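Local coordinates for protein MHC class I antigen (Ctenopharyngodon idella, PDB 5H5Z) that probably presents antigenic peptides, held in the groove of its membrane-distal domains in complex with beta-2-microglobulin, for recognition by T cells, at residues 17-22 against 36-41; 90-95 against 112-117. All coordinates share one frame; numbering follows the deposited sequence.

Contact 1: residues 17-22 against 36-41; sequences DFPEFT and DSNSMK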
ATOM      1  N   ASP A  17       6.120  -4.960 -19.684  1.00 80.61           N
ATOM      2  CA  ASP A  17       6.885  -4.499 -18.518  1.00 88.23           C
ATOM      3  C   ASP A  17       6.715  -5.397 -17.285  1.00 94.95           C
ATOM      4  O   ASP A  17       7.658  -5.653 -16.539  1.00 86.61           O
ATOM      5  CB  ASP A  17       6.495  -3.038 -18.216  1.00 89.78           C
ATOM      6  CG  ASP A  17       6.870  -2.591 -16.811  1.00 86.79           C
ATOM      7  OD1 ASP A  17       8.072  -2.383 -16.552  1.00 92.11           O
ATOM      8  OD2 ASP A  17       5.954  -2.448 -15.974  1.00 88.34           O
ATOM      9  N   PHE A  18       5.484  -5.834 -17.086  1.00 71.83           N
ATOM     10  CA  PHE A  18       5.047  -6.706 -15.991  1.00 54.39           C
ATOM     11  C   PHE A  18       4.782  -8.144 -16.463  1.00 47.68           C
ATOM     12  O   PHE A  18       4.477  -8.367 -17.637  1.00 50.95           O
ATOM     13  CB  PHE A  18       3.823  -6.114 -15.272  1.00 57.20           C
ATOM     14  CG  PHE A  18       4.165  -5.039 -14.269  1.00 58.57           C
ATOM     15  CD1 PHE A  18       4.791  -5.358 -13.064  1.00 61.52           C
ATOM     16  CD2 PHE A  18       3.857  -3.705 -14.524  1.00 56.09           C
ATOM     17  CE1 PHE A  18       5.107  -4.369 -12.140  1.00 55.85           C
ATOM     18  CE2 PHE A  18       4.168  -2.711 -13.604  1.00 48.74           C
ATOM     19  CZ  PHE A  18       4.794  -3.042 -12.411  1.00 50.58           C
ATOM     20  N   PRO A  19       4.917  -9.130 -15.547  1.00 42.51           N
ATOM     21  CA  PRO A  19       4.645 -10.531 -15.891  1.00 37.39           C
ATOM     22  C   PRO A  19       3.158 -10.813 -16.103  1.00 35.02           C
ATOM     23  O   PRO A  19       2.313  -9.974 -15.788  1.00 33.63           O
ATOM     24  CB  PRO A  19       5.151 -11.307 -14.664  1.00 47.33           C
ATOM     25  CG  PRO A  19       5.998 -10.350 -13.898  1.00 45.89           C
ATOM     26  CD  PRO A  19       5.403  -9.004 -14.160  1.00 42.87           C
ATOM     27  N   GLU A  20       2.848 -11.997 -16.633  1.00 30.96           N
ATOM     28  CA  GLU A  20       1.464 -12.424 -16.828  1.00 27.29           C
ATOM     29  C   GLU A  20       0.707 -12.554 -15.513  1.00 25.76           C
ATOM     30  O   GLU A  20      -0.491 -12.285 -15.451  1.00 27.41           O
ATOM     31  CB  GLU A  20       1.414 -13.762 -17.549  1.00 30.87           C
ATOM     32  CG  GLU A  20       1.440 -13.661 -19.056  1.00 33.33           C
ATOM     33  CD  GLU A  20       1.134 -14.985 -19.714  1.00 40.54           C
ATOM     34  OE1 GLU A  20       0.108 -15.067 -20.421  1.00 49.19           O
ATOM     35  OE2 GLU A  20       1.909 -15.944 -19.512  1.00 43.98           O
ATOM     36  N   PHE A  21       1.413 -12.981 -14.472  1.00 23.35           N
ATOM     37  CA  PHE A  21       0.809 -13.204 -13.169  1.00 23.81           C
ATOM     38  C   PHE A  21       1.747 -12.717 -12.081  1.00 21.86           C
ATOM     39  O   PHE A  21       2.943 -12.991 -12.129  1.00 23.34           O
ATOM     40  CB  PHE A  21       0.514 -14.699 -12.976  1.00 23.47           C
ATOM     41  CG  PHE A  21      -0.168 -15.027 -11.678  1.00 21.74           C
ATOM     42  CD1 PHE A  21      -1.550 -14.937 -11.561  1.00 21.52           C
ATOM     43  CD2 PHE A  21       0.572 -15.445 -10.575  1.00 22.10           C
ATOM     44  CE1 PHE A  21      -2.185 -15.245 -10.370  1.00 22.24           C
ATOM     45  CE2 PHE A  21      -0.058 -15.756  -9.375  1.00 22.76           C
ATOM     46  CZ  PHE A  21      -1.439 -15.655  -9.273  1.00 22.35           C
ATOM     47  N   THR A  22       1.192 -11.994 -11.109  1.00 21.68           N
ATOM     48  CA  THR A  22       1.920 -11.572  -9.916  1.00 20.43           C
ATOM     49  C   THR A  22       1.060 -11.861  -8.685  1.00 20.69           C
ATOM     50  O   THR A  22      -0.139 -11.584  -8.679  1.00 21.96           O
ATOM     51  CB  THR A  22       2.257 -10.061  -9.959  1.00 24.94           C
ATOM     52  OG1 THR A  22       2.980  -9.756 -11.157  1.00 25.48           O
ATOM     53  CG2 THR A  22       3.098  -9.645  -8.750  1.00 25.38           C
ATOM     54  N   ASP A  36       5.908 -14.385  -9.120  1.00 23.12           N
ATOM     55  CA  ASP A  36       5.503 -14.012 -10.469  1.00 24.65           C
ATOM     56  C   ASP A  36       5.774 -15.104 -11.499  1.00 26.74           C
ATOM     57  O   ASP A  36       6.536 -16.041 -11.242  1.00 25.19           O
ATOM     58  CB  ASP A  36       6.024 -12.616 -10.893  1.00 26.88           C
ATOM     59  CG  ASP A  36       7.502 -12.600 -11.261  1.00 30.81           C
ATOM     60  OD1 ASP A  36       7.990 -13.537 -11.927  1.00 31.73           O
ATOM     61  OD2 ASP A  36       8.174 -11.604 -10.914  1.00 32.64           O
ATOM     62  N   SER A  37       5.129 -14.979 -12.657  1.00 26.19           N
ATOM     63  CA  SER A  37       5.193 -16.003 -13.696  1.00 27.89           C
ATOM     64  C   SER A  37       6.475 -15.959 -14.542  1.00 29.87           C
ATOM     65  O   SER A  37       6.690 -16.829 -15.395  1.00 32.29           O
ATOM     66  CB  SER A  37       3.947 -15.941 -14.585  1.00 26.77           C
ATOM     67  OG  SER A  37       3.754 -14.635 -15.093  1.00 27.82           O
ATOM     68  N   ASN A  38       7.316 -14.954 -14.309  1.00 30.71           N
ATOM     69  CA  ASN A  38       8.646 -14.912 -14.917  1.00 33.43           C
ATOM     70  C   ASN A  38       9.640 -15.794 -14.165  1.00 32.36           C
ATOM     71  O   ASN A  38      10.337 -16.602 -14.772  1.00 34.30           O
ATOM     72  CB  ASN A  38       9.171 -13.476 -15.007  1.00 34.21           C
ATOM     73  CG  ASN A  38       8.510 -12.678 -16.118  1.00 38.91           C
ATOM     74  OD1 ASN A  38       7.957 -13.239 -17.064  1.00 42.34           O
ATOM     75  ND2 ASN A  38       8.578 -11.355 -16.013  1.00 41.65           N
ATOM     76  N   SER A  39       9.702 -15.638 -12.844  1.00 32.39           N
ATOM     77  CA  SER A  39      10.582 -16.472 -12.024  1.00 30.44           C
ATOM     78  C   SER A  39       9.963 -17.840 -11.746  1.00 31.70           C
ATOM     79  O   SER A  39      10.684 -18.815 -11.537  1.00 33.87           O
ATOM     80  CB  SER A  39      10.935 -15.770 -10.709  1.00 34.32           C
ATOM     81  OG  SER A  39       9.837 -15.768  -9.811  1.00 34.22           O
ATOM     82  N   MET A  40       8.629 -17.898 -11.755  1.00 30.35           N
ATOM     83  CA  MET A  40       7.853 -19.101 -11.409  1.00 30.48           C
ATOM     84  C   MET A  40       8.192 -19.653 -10.027  1.00 32.44           C
ATOM     85  O   MET A  40       8.126 -20.865  -9.799  1.00 30.74           O
ATOM     86  CB  MET A  40       8.004 -20.201 -12.476  1.00 29.54           C
ATOM     87  CG  MET A  40       7.289 -19.916 -13.783  1.00 34.37           C
ATOM     88  SD  MET A  40       5.489 -19.884 -13.639  1.00 41.78           S
ATOM     89  CE  MET A  40       5.050 -19.921 -15.375  1.00 44.32           C
ATOM     90  N   LYS A  41       8.557 -18.761  -9.107  1.00 29.82           N
ATOM     91  CA  LYS A  41       8.980 -19.170  -7.773  1.00 29.58           C
ATOM     92  C   LYS A  41       8.395 -18.251  -6.713  1.00 28.11           C
ATOM     93  O   LYS A  41       8.470 -17.029  -6.835  1.00 27.20           O
ATOM     94  CB  LYS A  41      10.517 -19.206  -7.667  1.00 31.21           C
ATOM     95  CG  LYS A  41      11.204 -20.216  -8.591  1.00 34.80           C
ATOM     96  CD  LYS A  41      10.895 -21.668  -8.222  1.00 43.92           C
ATOM     97  CE  LYS A  41      11.209 -22.642  -9.360  1.00 52.03           C
ATOM     98  NZ  LYS A  41      10.056 -22.964 -10.270  1.00 44.49           N
TER
HETATM   99  O   HOH W   1       5.172 -13.860 -17.203  1.00 38.11           O

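Contact 2: residues 90-95 against 112-117; sequences HTWQNM and YAYDGE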
ATOM      1  N   HIS A  90      -5.525  -6.109 -20.934  1.00 32.21           N
ATOM      2  CA  HIS A  90      -6.591  -6.256 -19.951  1.00 29.52           C
ATOM      3  C   HIS A  90      -6.058  -6.908 -18.680  1.00 29.33           C
ATOM      4  O   HIS A  90      -5.006  -7.550 -18.700  1.00 30.77           O
ATOM      5  CB  HIS A  90      -7.779  -7.018 -20.542  1.00 32.96           C
ATOM      6  CG  HIS A  90      -8.413  -6.321 -21.706  1.00 35.66           C
ATOM      7  ND1 HIS A  90      -9.296  -5.273 -21.555  1.00 37.28           N
ATOM      8  CD2 HIS A  90      -8.269  -6.501 -23.041  1.00 40.17           C
ATOM      9  CE1 HIS A  90      -9.678  -4.846 -22.745  1.00 39.97           C
ATOM     10  NE2 HIS A  90      -9.070  -5.575 -23.665  1.00 40.21           N
ATOM     11  N   THR A  91      -6.777  -6.711 -17.578  1.00 27.95           N
ATOM     12  CA  THR A  91      -6.327  -7.182 -16.270  1.00 25.54           C
ATOM     13  C   THR A  91      -7.396  -8.011 -15.574  1.00 27.82           C
ATOM     14  O   THR A  91      -8.598  -7.769 -15.737  1.00 25.32           O
ATOM     15  CB  THR A  91      -5.939  -6.021 -15.327  1.00 31.51           C
ATOM     16  OG1 THR A  91      -7.123  -5.363 -14.864  1.00 34.53           O
ATOM     17  CG2 THR A  91      -5.041  -5.007 -16.022  1.00 28.70           C
ATOM     18  N   TRP A  92      -6.933  -8.977 -14.786  1.00 24.61           N
ATOM     19  CA  TRP A  92      -7.780  -9.834 -13.988  1.00 21.96           C
ATOM     20  C   TRP A  92      -7.168  -9.869 -12.595  1.00 22.23           C
ATOM     21  O   TRP A  92      -5.974 -10.139 -12.435  1.00 23.64           O
ATOM     22  CB  TRP A  92      -7.837 -11.237 -14.613  1.00 21.77           C
ATOM     23  CG  TRP A  92      -8.655 -12.254 -13.858  1.00 23.42           C
ATOM     24  CD1 TRP A  92      -8.195 -13.393 -13.252  1.00 25.76           C
ATOM     25  CD2 TRP A  92     -10.070 -12.230 -13.641  1.00 24.17           C
ATOM     26  NE1 TRP A  92      -9.237 -14.081 -12.676  1.00 23.89           N
ATOM     27  CE2 TRP A  92     -10.400 -13.390 -12.901  1.00 25.84           C
ATOM     28  CE3 TRP A  92     -11.099 -11.346 -14.019  1.00 23.88           C
ATOM     29  CZ2 TRP A  92     -11.711 -13.683 -12.510  1.00 23.88           C
ATOM     30  CZ3 TRP A  92     -12.402 -11.636 -13.630  1.00 23.71           C
ATOM     31  CH2 TRP A  92     -12.695 -12.799 -12.878  1.00 24.39           C
ATOM     32  N   GLN A  93      -7.988  -9.569 -11.595  1.00 22.29           N
ATOM     33  CA  GLN A  93      -7.513  -9.460 -10.218  1.00 20.95           C
ATOM     34  C   GLN A  93      -8.318 -10.318  -9.258  1.00 21.30           C
ATOM     35  O   GLN A  93      -9.521 -10.509  -9.431  1.00 21.61           O
ATOM     36  CB  GLN A  93      -7.581  -8.010  -9.742  1.00 21.34           C
ATOM     37  CG  GLN A  93      -6.497  -7.096 -10.276  1.00 21.05           C
ATOM     38  CD  GLN A  93      -6.860  -5.632 -10.091  1.00 23.96           C
ATOM     39  OE1 GLN A  93      -7.772  -5.122 -10.739  1.00 23.48           O
ATOM     40  NE2 GLN A  93      -6.158  -4.956  -9.194  1.00 21.22           N
ATOM     41  N   ASN A  94      -7.636 -10.807  -8.229  1.00 20.79           N
ATOM     42  CA  ASN A  94      -8.262 -11.532  -7.137  1.00 19.27           C
ATOM     43  C   ASN A  94      -7.638 -11.024  -5.842  1.00 20.39           C
ATOM     44  O   ASN A  94      -6.414 -10.912  -5.734  1.00 19.74           O
ATOM     45  CB  ASN A  94      -8.022 -13.037  -7.322  1.00 19.09           C
ATOM     46  CG  ASN A  94      -8.652 -13.903  -6.231  1.00 19.60           C
ATOM     47  OD1 ASN A  94      -9.696 -13.581  -5.652  1.00 21.86           O
ATOM     48  ND2 ASN A  94      -8.033 -15.044  -5.988  1.00 18.68           N
ATOM     49  N   MET A  95      -8.481 -10.669  -4.882  1.00 17.82           N
ATOM     50  CA  MET A  95      -8.011 -10.460  -3.519  1.00 17.42           C
ATOM     51  C   MET A  95      -8.867 -11.284  -2.566  1.00 17.57           C
ATOM     52  O   MET A  95     -10.089 -11.360  -2.709  1.00 19.28           O
ATOM     53  CB  MET A  95      -8.004  -8.974  -3.131  1.00 19.89           C
ATOM     54  CG  MET A  95      -9.373  -8.313  -3.122  1.00 22.06           C
ATOM     55  SD  MET A  95      -9.284  -6.527  -2.928  1.00 33.43           S
ATOM     56  CE  MET A  95      -8.459  -6.400  -1.340  1.00 34.39           C
ATOM     57  N   TYR A 112     -13.143 -10.812  -7.027  1.00 20.79           N
ATOM     58  CA  TYR A 112     -12.462 -10.754  -8.319  1.00 22.14           C
ATOM     59  C   TYR A 112     -12.868  -9.490  -9.080  1.00 21.69           C
ATOM     60  O   TYR A 112     -13.989  -9.008  -8.924  1.00 21.70           O
ATOM     61  CB  TYR A 112     -12.816 -11.981  -9.160  1.00 22.62           C
ATOM     62  CG  TYR A 112     -12.331 -13.314  -8.606  1.00 19.79           C
ATOM     63  CD1 TYR A 112     -13.058 -13.996  -7.622  1.00 20.04           C
ATOM     64  CD2 TYR A 112     -11.157 -13.903  -9.081  1.00 20.20           C
ATOM     65  CE1 TYR A 112     -12.623 -15.217  -7.130  1.00 20.85           C
ATOM     66  CE2 TYR A 112     -10.719 -15.134  -8.594  1.00 20.72           C
ATOM     67  CZ  TYR A 112     -11.452 -15.779  -7.618  1.00 21.35           C
ATOM     68  OH  TYR A 112     -11.025 -17.002  -7.135  1.00 23.70           O
ATOM     69  N   ALA A 113     -11.958  -8.964  -9.900  1.00 21.31           N
ATOM     70  CA  ALA A 113     -12.246  -7.801 -10.751  1.00 21.31           C
ATOM     71  C   ALA A 113     -11.654  -7.980 -12.132  1.00 22.66           C
ATOM     72  O   ALA A 113     -10.576  -8.566 -12.287  1.00 22.08           O
ATOM     73  CB  ALA A 113     -11.709  -6.516 -10.131  1.00 21.02           C
ATOM     74  N   TYR A 114     -12.372  -7.465 -13.127  1.00 22.89           N
ATOM     75  CA  TYR A 114     -11.879  -7.403 -14.489  1.00 23.85           C
ATOM     76  C   TYR A 114     -11.685  -5.944 -14.875  1.00 26.83           C
ATOM     77  O   TYR A 114     -12.578  -5.115 -14.668  1.00 24.96           O
ATOM     78  CB  TYR A 114     -12.855  -8.083 -15.449  1.00 27.64           C
ATOM     79  CG  TYR A 114     -12.453  -7.953 -16.901  1.00 28.69           C
ATOM     80  CD1 TYR A 114     -11.303  -8.580 -17.380  1.00 24.73           C
ATOM     81  CD2 TYR A 114     -13.215  -7.195 -17.795  1.00 28.11           C
ATOM     82  CE1 TYR A 114     -10.923  -8.469 -18.704  1.00 30.98           C
ATOM     83  CE2 TYR A 114     -12.843  -7.079 -19.124  1.00 29.54           C
ATOM     84  CZ  TYR A 114     -11.699  -7.716 -19.573  1.00 29.32           C
ATOM     85  OH  TYR A 114     -11.326  -7.601 -20.890  1.00 34.53           O
ATOM     86  N   ASP A 115     -10.515  -5.642 -15.437  1.00 24.78           N
ATOM     87  CA  ASP A 115     -10.098  -4.258 -15.732  1.00 25.12           C
ATOM     88  C   ASP A 115     -10.347  -3.305 -14.560  1.00 25.89           C
ATOM     89  O   ASP A 115     -10.785  -2.168 -14.745  1.00 26.62           O
ATOM     90  CB  ASP A 115     -10.731  -3.746 -17.040  1.00 24.96           C
ATOM     91  CG  ASP A 115     -10.103  -4.373 -18.273  1.00 28.74           C
ATOM     92  OD1 ASP A 115      -8.964  -4.871 -18.187  1.00 30.18           O
ATOM     93  OD2 ASP A 115     -10.745  -4.365 -19.343  1.00 29.56           O
ATOM     94  N   GLY A 116     -10.068  -3.786 -13.350  1.00 24.13           N
ATOM     95  CA  GLY A 116     -10.186  -2.974 -12.139  1.00 25.28           C
ATOM     96  C   GLY A 116     -11.600  -2.645 -11.687  1.00 25.35           C
ATOM     97  O   GLY A 116     -11.800  -1.724 -10.898  1.00 25.66           O
ATOM     98  N   GLU A 117     -12.581  -3.391 -12.189  1.00 26.44           N
ATOM     99  CA  GLU A 117     -13.974  -3.234 -11.768  1.00 24.84           C
ATOM    100  C   GLU A 117     -14.538  -4.554 -11.236  1.00 25.18           C
ATOM    101  O   GLU A 117     -14.251  -5.614 -11.793  1.00 25.03           O
ATOM    102  CB  GLU A 117     -14.830  -2.744 -12.936  1.00 30.04           C
ATOM    103  CG  GLU A 117     -14.577  -1.295 -13.326  1.00 34.61           C
ATOM    104  CD  GLU A 117     -15.544  -0.809 -14.387  1.00 46.22           C
ATOM    105  OE1 GLU A 117     -15.669  -1.474 -15.438  1.00 50.33           O
ATOM    106  OE2 GLU A 117     -16.178   0.241 -14.170  1.00 54.08           O
TER
HETATM  107  O   HOH W   2      -8.834  -6.297 -12.878  1.00 23.20           O

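Contact 1: residues 17-22 against 36-41
Two backbone-directed hydrogen bonds join the start of strand 21-27 to Ser-37, just past the end of strand 30-36. Its amide N reaches Phe-21 O at 3.0 Å, in the carbonyl plane, while its OG, between backbone N and carbonyl carbon (chi1 53°), receives Phe-21 N at 2.9 Å in a bent bond of 142°. Water 1 extends this network, accepting from Glu-20 N, donating to Asn-38 OD1 and lying 2.7 Å from Ser-37 OG.

Van der Waals contact centres on Pro-19, whose CG lies 3.5 Å from Asn-38 ND2 and also meets Asp-36 CB, both side chains crossing the ring at about a right angle.

The turn is held from within by Asp-36 OD1, which accepts a straight bond from Ser-39 N (2.9 Å, 169°) and a weak one from Asn-38 N; OD2 goes to Tyr-34 OH. Glu-20 points its carboxylate to Lys-73 of helix 55-82. Thr-22 and Asp-36 form an antiparallel, non-hydrogen-bonded pair, so the arrangement is the open end of the hairpin of strands 21-27 and 30-36, followed directly by an Asx motif that bends the outgoing chain, in the alpha-1 half of the MHC class I platform.

Contact 2: residues 90-95 against 112-117
Strands 90-95 and 112-114 run antiparallel, their axes 4.6 Å apart at closest and at 166°, with Gln-93 and Ala-113 as a hydrogen-bonded pair flanked by the non-hydrogen-bonded pairs Trp-92/Tyr-114 and Asn-94/Tyr-112. This is the open end of a beta hairpin in the alpha-2 half of the MHC class I platform. Beyond it a type I' turn, Tyr-114 to Glu-117, leads into strand 117-123.

One face carries the aromatic residues. The six-membered ring of Trp-92 brings CZ2 to 3.5 Å from Tyr-112 CD2; the two rings are tilted by only 24° but strongly offset, with centroids 5.6 Å apart, so little of one covers the other. Tyr-114 CB sits at the edge of the same indole, which also packs on an apolar side chain of the bound peptide. On this same side of the sheet the amide of Asn-94 lies flat over one face of the Tyr-112 ring, planes 2° apart.

On the opposite face water 2, which accepts from Gly-116 N and lies 2.8 Å from Thr-91 OG1, is 2.7 Å from Gln-93 OE1 and can donate to it, though more acceptors surround it than it has protons. Gln-93 NE2 binds Trp-61 O of beta-2-microglobulin, and Ala-113 packs on that tryptophan.

At the turn, Asp-115 grips the start of the first strand with both oxygens: OD1 takes Thr-91 N at 2.9 Å, and OD2 takes His-90 ND1. Tyr-114 OH, bonded to Gln-85, lies over one face of the imidazole. With NE2 directed to Lys-87 O, the ring is held at both nitrogens, and the carboxylate would favour its protonated form. The His-90 ND1 to Asp-115 OD2 bond measures 2.8 Å, uses the syn lone pair and lies near the ring plane.

Contacts 1 and 2 secure two places in one antiparallel sheet, the floor of the peptide-binding platform. Their centres are about 16 Å apart and their nearest atoms about 7 Å, without touching; strand 3-13 lies between strands 21-27 and 90-100 and bonds to both through its backbone. Helix 55-82 also connects them: Phe-72 meets Phe-21 of contact 1 and Trp-92 of contact 2, each edge-to-face. Of the two, contact 2 reaches the bound peptide, through Trp-92. Beta-2-microglobulin touches both, packing on Phe-18 and Thr-22 in contact 1 and on Thr-91, Gln-93 and Ala-113 in contact 2.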